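Local coordinates for ribosome maturation protein SDO1 homolog (Methanothermobacter thermautotrophicus, PDB 2WBM) that probably binds the ribosome and acts in its maturation, as an archaeal member of the SDO1/SBDS family with conformational flexibility, at residues F51-L64 with P93-I106. Numbering follows the deposited sequence.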
ATOM      1  N   PHE A  51      -8.776   9.444  -0.085  1.00 10.95           N
ATOM      2  CA  PHE A  51      -9.981  10.247  -0.321  1.00 12.97           C
ATOM      3  C   PHE A  51     -10.168  10.552  -1.803  1.00 13.57           C
ATOM      4  O   PHE A  51     -11.298  10.547  -2.299  1.00 14.37           O
ATOM      5  CB  PHE A  51      -9.925  11.551   0.472  1.00 13.46           C
ATOM      6  CG  PHE A  51     -11.218  12.331   0.464  1.00 13.32           C
ATOM      7  CD1 PHE A  51     -12.214  12.055   1.397  1.00 14.03           C
ATOM      8  CD2 PHE A  51     -11.435  13.336  -0.478  1.00 13.72           C
ATOM      9  CE1 PHE A  51     -13.413  12.778   1.399  1.00 16.96           C
ATOM     10  CE2 PHE A  51     -12.629  14.068  -0.481  1.00 13.88           C
ATOM     11  CZ  PHE A  51     -13.615  13.789   0.461  1.00 13.39           C
ATOM     12  N   ARG A  52      -9.054  10.799  -2.498  1.00 12.40           N
ATOM     13  CA  ARG A  52      -9.063  11.057  -3.936  1.00 15.09           C
ATOM     14  C   ARG A  52      -9.466   9.859  -4.800  1.00 16.80           C
ATOM     15  O   ARG A  52      -9.866  10.037  -5.949  1.00 19.49           O
ATOM     16  CB  ARG A  52      -7.700  11.565  -4.387  1.00 13.80           C
ATOM     17  CG  ARG A  52      -7.381  12.954  -3.950  1.00 21.38           C
ATOM     18  CD  ARG A  52      -6.027  13.313  -4.512  1.00 29.35           C
ATOM     19  NE  ARG A  52      -5.875  14.747  -4.623  1.00 28.94           N
ATOM     20  CZ  ARG A  52      -4.953  15.349  -5.357  1.00 22.90           C
ATOM     21  NH1 ARG A  52      -4.074  14.643  -6.059  1.00 18.33           N
ATOM     22  NH2 ARG A  52      -4.915  16.667  -5.384  1.00 25.63           N
ATOM     23  N   ARG A  53      -9.352   8.644  -4.265  1.00 17.38           N
ATOM     24  CA  ARG A  53      -9.721   7.445  -5.023  1.00 20.41           C
ATOM     25  C   ARG A  53     -11.232   7.304  -5.178  1.00 21.40           C
ATOM     26  O   ARG A  53     -12.011   7.829  -4.380  1.00 21.05           O
ATOM     27  CB  ARG A  53      -9.142   6.172  -4.390  1.00 18.97           C
ATOM     28  CG  ARG A  53      -7.655   6.235  -4.126  1.00 22.36           C
ATOM     29  CD  ARG A  53      -7.154   4.953  -3.502  1.00 28.39           C
ATOM     30  NE  ARG A  53      -6.645   4.026  -4.507  1.00 31.61           N
ATOM     31  CZ  ARG A  53      -5.996   2.897  -4.234  1.00 33.34           C
ATOM     32  NH1 ARG A  53      -5.762   2.537  -2.975  1.00 35.07           N
ATOM     33  NH2 ARG A  53      -5.572   2.128  -5.224  1.00 31.22           N
ATOM     34  N   GLU A  54     -11.626   6.598  -6.230  1.00 24.19           N
ATOM     35  CA  GLU A  54     -13.015   6.243  -6.474  1.00 26.45           C
ATOM     36  C   GLU A  54     -13.552   5.406  -5.324  1.00 27.34           C
ATOM     37  O   GLU A  54     -12.877   4.482  -4.852  1.00 28.68           O
ATOM     38  CB  GLU A  54     -13.115   5.429  -7.769  1.00 26.61           C
ATOM     39  CG  GLU A  54     -12.511   6.118  -8.978  1.00 31.70           C
ATOM     40  CD  GLU A  54     -13.500   7.019  -9.686  1.00 37.46           C
ATOM     41  OE1 GLU A  54     -14.284   6.501 -10.511  1.00 42.04           O
ATOM     42  OE2 GLU A  54     -13.487   8.240  -9.427  1.00 38.34           O
ATOM     43  N   ASP A  55     -14.758   5.743  -4.870  1.00 27.27           N
ATOM     44  CA  ASP A  55     -15.519   4.906  -3.938  1.00 27.56           C
ATOM     45  C   ASP A  55     -14.849   4.764  -2.557  1.00 26.56           C
ATOM     46  O   ASP A  55     -15.050   3.765  -1.861  1.00 27.50           O
ATOM     47  CB  ASP A  55     -15.780   3.524  -4.575  1.00 28.36           C
ATOM     48  CG  ASP A  55     -17.128   2.935  -4.191  1.00 31.52           C
ATOM     49  OD1 ASP A  55     -17.270   1.694  -4.267  1.00 35.27           O
ATOM     50  OD2 ASP A  55     -18.048   3.698  -3.825  1.00 37.23           O
ATOM     51  N   SER A  56     -14.061   5.768  -2.168  1.00 24.22           N
ATOM     52  CA  SER A  56     -13.373   5.750  -0.878  1.00 23.17           C
ATOM     53  C   SER A  56     -14.334   5.926   0.292  1.00 23.02           C
ATOM     54  O   SER A  56     -15.299   6.684   0.201  1.00 21.88           O
ATOM     55  CB  SER A  56     -12.311   6.847  -0.815  1.00 23.44           C
ATOM     56  OG  SER A  56     -11.790   6.950   0.501  1.00 19.46           O
ATOM     57  N   ASP A  57     -14.050   5.230   1.390  1.00 23.57           N
ATOM     58  CA  ASP A  57     -14.847   5.343   2.614  1.00 23.79           C
ATOM     59  C   ASP A  57     -14.246   6.294   3.654  1.00 21.76           C
ATOM     60  O   ASP A  57     -14.799   6.458   4.744  1.00 21.44           O
ATOM     61  CB  ASP A  57     -15.092   3.962   3.224  1.00 24.28           C
ATOM     62  CG  ASP A  57     -16.237   3.222   2.549  1.00 30.38           C
ATOM     63  OD1 ASP A  57     -16.733   3.704   1.507  1.00 37.09           O
ATOM     64  OD2 ASP A  57     -16.647   2.156   3.059  1.00 35.58           O
ATOM     65  N   VAL A  58     -13.125   6.925   3.307  1.00 19.04           N
ATOM     66  CA  VAL A  58     -12.441   7.858   4.198  1.00 16.60           C
ATOM     67  C   VAL A  58     -13.254   9.142   4.337  1.00 15.57           C
ATOM     68  O   VAL A  58     -13.615   9.768   3.342  1.00 15.65           O
ATOM     69  CB  VAL A  58     -11.020   8.204   3.668  1.00 16.55           C
ATOM     70  CG1 VAL A  58     -10.326   9.235   4.560  1.00 15.41           C
ATOM     71  CG2 VAL A  58     -10.166   6.949   3.550  1.00 17.06           C
ATOM     72  N   SER A  59     -13.531   9.546   5.572  1.00 15.48           N
ATOM     73  CA  SER A  59     -14.283  10.773   5.804  1.00 13.66           C
ATOM     74  C   SER A  59     -13.378  11.998   5.780  1.00 13.87           C
ATOM     75  O   SER A  59     -12.218  11.941   6.205  1.00 12.64           O
ATOM     76  CB  SER A  59     -15.029  10.707   7.133  1.00 16.60           C
ATOM     77  OG  SER A  59     -14.186  11.138   8.181  1.00 20.28           O
ATOM     78  N   VAL A  60     -13.921  13.110   5.292  1.00 11.67           N
ATOM     79  CA  VAL A  60     -13.176  14.349   5.224  1.00 13.63           C
ATOM     80  C   VAL A  60     -12.662  14.789   6.610  1.00 13.15           C
ATOM     81  O   VAL A  60     -11.550  15.334   6.717  1.00 14.02           O
ATOM     82  CB  VAL A  60     -13.966  15.472   4.481  1.00 14.94           C
ATOM     83  CG1 VAL A  60     -15.117  16.025   5.315  1.00 17.13           C
ATOM     84  CG2 VAL A  60     -13.025  16.582   4.070  1.00 17.01           C
ATOM     85  N   GLU A  61     -13.450  14.522   7.657  1.00 13.04           N
ATOM     86  CA  GLU A  61     -13.055  14.856   9.027  1.00 14.66           C
ATOM     87  C   GLU A  61     -11.765  14.139   9.429  1.00 13.27           C
ATOM     88  O   GLU A  61     -10.952  14.690  10.164  1.00 14.77           O
ATOM     89  CB  GLU A  61     -14.175  14.548  10.024  1.00 14.78           C
ATOM     90  CG  GLU A  61     -15.390  15.455   9.845  1.00 20.47           C
ATOM     91  CD  GLU A  61     -16.459  14.878   8.915  1.00 25.27           C
ATOM     92  OE1 GLU A  61     -16.141  14.027   8.052  1.00 19.54           O
ATOM     93  OE2 GLU A  61     -17.634  15.283   9.056  1.00 28.13           O
ATOM     94  N   ASP A  62     -11.561  12.928   8.926  1.00 13.07           N
ATOM     95  CA  ASP A  62     -10.334  12.203   9.244  1.00 13.39           C
ATOM     96  C   ASP A  62      -9.130  12.677   8.408  1.00 11.84           C
ATOM     97  O   ASP A  62      -7.986  12.493   8.809  1.00 14.21           O
ATOM     98  CB  ASP A  62     -10.555  10.703   9.141  1.00 14.68           C
ATOM     99  CG  ASP A  62     -11.533  10.189  10.209  1.00 18.96           C
ATOM    100  OD1 ASP A  62     -11.580  10.756  11.329  1.00 24.31           O
ATOM    101  OD2 ASP A  62     -12.264   9.238   9.922  1.00 20.58           O
ATOM    102  N   VAL A  63      -9.400  13.281   7.259  1.00  9.83           N
ATOM    103  CA  VAL A  63      -8.341  13.784   6.378  1.00  9.19           C
ATOM    104  C   VAL A  63      -7.702  15.070   6.946  1.00 12.39           C
ATOM    105  O   VAL A  63      -6.481  15.236   6.900  1.00 10.02           O
ATOM    106  CB  VAL A  63      -8.872  14.032   4.945  1.00 10.82           C
ATOM    107  CG1 VAL A  63      -7.780  14.623   4.060  1.00 14.12           C
ATOM    108  CG2 VAL A  63      -9.387  12.743   4.325  1.00 10.11           C
ATOM    109  N   LEU A  64      -8.534  15.962   7.490  1.00 11.25           N
ATOM    110  CA  LEU A  64      -8.073  17.297   7.925  1.00 11.12           C
ATOM    111  C   LEU A  64      -7.276  17.276   9.215  1.00 10.96           C
ATOM    112  O   LEU A  64      -7.713  16.711  10.195  1.00 10.28           O
ATOM    113  CB  LEU A  64      -9.265  18.245   8.101  1.00 10.85           C
ATOM    114  CG  LEU A  64      -9.861  18.726   6.779  1.00 11.80           C
ATOM    115  CD1 LEU A  64     -11.281  19.208   7.006  1.00 12.24           C
ATOM    116  CD2 LEU A  64      -8.999  19.844   6.147  1.00 12.15           C
ATOM    117  N   PRO A  93     -15.855  24.652   6.160  1.00 11.98           N
ATOM    118  CA  PRO A  93     -14.592  23.949   5.826  1.00 14.51           C
ATOM    119  C   PRO A  93     -14.781  22.471   5.468  1.00 14.24           C
ATOM    120  O   PRO A  93     -13.996  21.932   4.690  1.00 13.67           O
ATOM    121  CB  PRO A  93     -13.780  24.060   7.119  1.00 15.37           C
ATOM    122  CG  PRO A  93     -14.266  25.341   7.729  1.00 13.92           C
ATOM    123  CD  PRO A  93     -15.773  25.307   7.482  1.00 13.18           C
ATOM    124  N   LEU A  94     -15.811  21.826   6.024  1.00 13.23           N
ATOM    125  CA  LEU A  94     -16.060  20.413   5.720  1.00 13.19           C
ATOM    126  C   LEU A  94     -16.704  20.243   4.338  1.00 13.18           C
ATOM    127  O   LEU A  94     -16.720  19.143   3.793  1.00 12.07           O
ATOM    128  CB  LEU A  94     -16.903  19.745   6.819  1.00 11.75           C
ATOM    129  CG  LEU A  94     -16.221  19.716   8.205  1.00 12.40           C
ATOM    130  CD1 LEU A  94     -17.096  19.081   9.276  1.00  9.43           C
ATOM    131  CD2 LEU A  94     -14.844  19.023   8.154  1.00 12.15           C
ATOM    132  N   GLU A  95     -17.235  21.333   3.789  1.00 12.36           N
ATOM    133  CA  GLU A  95     -17.821  21.299   2.446  1.00 11.97           C
ATOM    134  C   GLU A  95     -16.825  21.839   1.417  1.00 12.78           C
ATOM    135  O   GLU A  95     -16.833  21.424   0.259  1.00 13.01           O
ATOM    136  CB  GLU A  95     -19.153  22.057   2.394  1.00  9.28           C
ATOM    137  CG  GLU A  95     -20.278  21.373   3.184  1.00 12.44           C
ATOM    138  CD  GLU A  95     -21.578  22.165   3.226  1.00 20.41           C
ATOM    139  OE1 GLU A  95     -21.624  23.308   2.720  1.00 23.34           O
ATOM    140  OE2 GLU A  95     -22.574  21.640   3.774  1.00 23.63           O
ATOM    141  N   VAL A  96     -15.961  22.751   1.843  1.00 11.67           N
ATOM    142  CA  VAL A  96     -14.924  23.280   0.959  1.00 12.67           C
ATOM    143  C   VAL A  96     -13.817  22.244   0.715  1.00 13.35           C
ATOM    144  O   VAL A  96     -13.333  22.082  -0.411  1.00 13.37           O
ATOM    145  CB  VAL A  96     -14.340  24.595   1.520  1.00 11.89           C
ATOM    146  CG1 VAL A  96     -13.089  25.027   0.732  1.00 12.91           C
ATOM    147  CG2 VAL A  96     -15.404  25.691   1.494  1.00 11.90           C
ATOM    148  N   THR A  97     -13.409  21.565   1.782  1.00 14.90           N
ATOM    149  CA  THR A  97     -12.263  20.653   1.715  1.00 13.58           C
ATOM    150  C   THR A  97     -12.372  19.538   0.645  1.00 12.97           C
ATOM    151  O   THR A  97     -11.384  19.288  -0.063  1.00 13.10           O
ATOM    152  CB  THR A  97     -11.930  20.081   3.112  1.00 14.80           C
ATOM    153  OG1 THR A  97     -11.482  21.146   3.955  1.00 14.55           O
ATOM    154  CG2 THR A  97     -10.859  19.005   3.021  1.00 12.72           C
ATOM    155  N   PRO A  98     -13.542  18.874   0.511  1.00 12.52           N
ATOM    156  CA  PRO A  98     -13.641  17.836  -0.539  1.00 13.06           C
ATOM    157  C   PRO A  98     -13.393  18.392  -1.933  1.00 12.42           C
ATOM    158  O   PRO A  98     -12.829  17.684  -2.774  1.00 11.12           O
ATOM    159  CB  PRO A  98     -15.089  17.353  -0.430  1.00 12.96           C
ATOM    160  CG  PRO A  98     -15.473  17.628   0.986  1.00 15.48           C
ATOM    161  CD  PRO A  98     -14.755  18.897   1.356  1.00 12.81           C
ATOM    162  N   VAL A  99     -13.791  19.643  -2.175  1.00 11.76           N
ATOM    163  CA  VAL A  99     -13.535  20.289  -3.478  1.00 11.14           C
ATOM    164  C   VAL A  99     -12.028  20.540  -3.662  1.00 12.46           C
ATOM    165  O   VAL A  99     -11.462  20.250  -4.729  1.00 13.16           O
ATOM    166  CB  VAL A  99     -14.337  21.601  -3.658  1.00 10.50           C
ATOM    167  CG1 VAL A  99     -14.122  22.166  -5.065  1.00 14.75           C
ATOM    168  CG2 VAL A  99     -15.837  21.331  -3.424  1.00 10.13           C
ATOM    169  N   ILE A 100     -11.378  21.038  -2.618  1.00 11.98           N
ATOM    170  CA  ILE A 100      -9.932  21.271  -2.691  1.00 12.50           C
ATOM    171  C   ILE A 100      -9.209  19.940  -2.933  1.00 14.21           C
ATOM    172  O   ILE A 100      -8.330  19.846  -3.801  1.00 13.52           O
ATOM    173  CB  ILE A 100      -9.379  21.989  -1.457  1.00 13.33           C
ATOM    174  CG1 ILE A 100      -9.990  23.391  -1.342  1.00 14.80           C
ATOM    175  CG2 ILE A 100      -7.850  22.082  -1.548  1.00 13.58           C
ATOM    176  CD1 ILE A 100      -9.531  24.165  -0.100  1.00 18.16           C
ATOM    177  N   LEU A 101      -9.594  18.904  -2.191  1.00 13.39           N
ATOM    178  CA  LEU A 101      -8.969  17.582  -2.367  1.00 14.24           C
ATOM    179  C   LEU A 101      -9.170  16.975  -3.755  1.00 15.03           C
ATOM    180  O   LEU A 101      -8.249  16.371  -4.346  1.00 15.21           O
ATOM    181  CB  LEU A 101      -9.462  16.608  -1.288  1.00 14.65           C
ATOM    182  CG  LEU A 101      -8.926  16.873   0.126  1.00 14.49           C
ATOM    183  CD1 LEU A 101      -9.689  16.040   1.135  1.00 16.01           C
ATOM    184  CD2 LEU A 101      -7.416  16.578   0.205  1.00 19.29           C
ATOM    185  N   ARG A 102     -10.380  17.121  -4.289  1.00 12.58           N
ATOM    186  CA  ARG A 102     -10.700  16.469  -5.536  1.00 13.61           C
ATOM    187  C   ARG A 102     -10.268  17.251  -6.768  1.00 13.36           C
ATOM    188  O   ARG A 102      -9.978  16.649  -7.787  1.00 12.29           O
ATOM    189  CB  ARG A 102     -12.190  16.126  -5.596  1.00 13.79           C
ATOM    190  CG  ARG A 102     -12.547  14.981  -4.661  1.00 16.64           C
ATOM    191  CD  ARG A 102     -14.039  14.924  -4.415  1.00 20.81           C
ATOM    192  NE  ARG A 102     -14.418  13.755  -3.622  1.00 23.20           N
ATOM    193  CZ  ARG A 102     -15.484  13.706  -2.829  1.00 18.04           C
ATOM    194  NH1 ARG A 102     -16.273  14.764  -2.710  1.00 13.56           N
ATOM    195  NH2 ARG A 102     -15.759  12.603  -2.151  1.00 14.92           N
ATOM    196  N   ARG A 103     -10.207  18.578  -6.665  1.00 11.98           N
ATOM    197  CA  ARG A 103      -9.925  19.429  -7.826  1.00 10.88           C
ATOM    198  C   ARG A 103      -8.550  20.091  -7.774  1.00 10.53           C
ATOM    199  O   ARG A 103      -8.082  20.623  -8.790  1.00 12.23           O
ATOM    200  CB  ARG A 103     -10.985  20.534  -7.960  1.00 12.69           C
ATOM    201  CG  ARG A 103     -12.420  20.053  -8.243  1.00 11.08           C
ATOM    202  CD  ARG A 103     -12.554  19.467  -9.614  1.00 23.21           C
ATOM    203  NE  ARG A 103     -13.951  19.256  -9.981  1.00 31.93           N
ATOM    204  CZ  ARG A 103     -14.575  19.876 -10.982  1.00 36.11           C
ATOM    205  NH1 ARG A 103     -13.929  20.753 -11.744  1.00 37.49           N
ATOM    206  NH2 ARG A 103     -15.849  19.602 -11.234  1.00 39.17           N
ATOM    207  N   GLY A 104      -7.923  20.054  -6.606  1.00 10.06           N
ATOM    208  CA  GLY A 104      -6.687  20.799  -6.353  1.00 11.80           C
ATOM    209  C   GLY A 104      -5.421  19.980  -6.478  1.00 12.76           C
ATOM    210  O   GLY A 104      -5.422  18.881  -7.062  1.00 12.36           O
ATOM    211  N   THR A 105      -4.331  20.546  -5.961  1.00 10.81           N
ATOM    212  CA  THR A 105      -3.000  19.935  -6.051  1.00 11.94           C
ATOM    213  C   THR A 105      -2.510  19.625  -4.644  1.00 12.86           C
ATOM    214  O   THR A 105      -3.120  20.054  -3.668  1.00 14.23           O
ATOM    215  CB  THR A 105      -1.993  20.892  -6.714  1.00 10.99           C
ATOM    216  OG1 THR A 105      -1.966  22.140  -5.993  1.00 11.60           O
ATOM    217  CG2 THR A 105      -2.364  21.136  -8.180  1.00 14.28           C
ATOM    218  N   ILE A 106      -1.411  18.880  -4.557  1.00 10.91           N
ATOM    219  CA  ILE A 106      -0.776  18.571  -3.279  1.00 11.82           C
ATOM    220  C   ILE A 106       0.593  19.242  -3.262  1.00 10.05           C
ATOM    221  O   ILE A 106       1.360  19.134  -4.222  1.00  8.88           O
ATOM    222  CB  ILE A 106      -0.594  17.043  -3.093  1.00 14.19           C
ATOM    223  CG1 ILE A 106      -1.957  16.331  -3.044  1.00 12.80           C
ATOM    224  CG2 ILE A 106       0.249  16.742  -1.846  1.00 13.16           C
ATOM    225  CD1 ILE A 106      -2.825  16.666  -1.841  1.00 17.07           C
TER
HETATM  226  O   HOH W   1     -13.840  10.563  -1.421  1.00 17.29           O
HETATM  227  O   HOH W   2     -12.939  11.541  -4.429  1.00 24.49           O
HETATM  228  O   HOH W   3      -5.725  18.622  -3.568  1.00 21.30           O
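A mostly apolar helix-to-helix packing, flanked by two arginines, joins the F51-R52 part of helix 45-52 and the short helix 60-63 to helix 93-103 in the N-terminal domain. L101 sits in the middle: its CD1 lies 3.6 Å from F51 CD2 and also touches V63 CG1. With CG anti to the backbone N (chi1 -171°), the F51 ring reaches on to the P98 ring and to R102. There the guanidinium is tilted 23° from the phenyl plane, with F51 CE2 over one of its faces, offset toward the rim. Two waters bridge this group to F51 O, donating to that oxygen: one, which also lies over the centre of the F51 ring, 3.4 Å above its plane, takes a bond from R102 NH2, the other from R102 NE in the guanidinium plane.

In this SBDS N-terminal domain, helix 93-103 lies against the three-stranded antiparallel sheet, I100 reaching A30 and L32 and T97 reaching V41, and then leads into the edge strand 105-107. R52 spans that junction. Its extended chain brings NE to L101 O at 2.9 Å. The bond is bent (141° at the hydrogen), made in the carbonyl plane but tilted out of the guanidinium plane. NH2 gives a bond to a water that also contacts I100 O and T105 O, while I106 CG1 lies over one guanidinium face, toward its rim.

At the other end V60 CG2 presses on T97 CG2 at 3.4 Å, tighter than ordinary van der Waals contact, and also meets P98 CD. L64 sets both methyls against T97 OG1 and puts CD1 3.7 Å from L94 CD2. T97 OG1 donates to P93 O at 2.7 Å; T97 N reaches the same oxygen from the opposite face of the carbonyl plane.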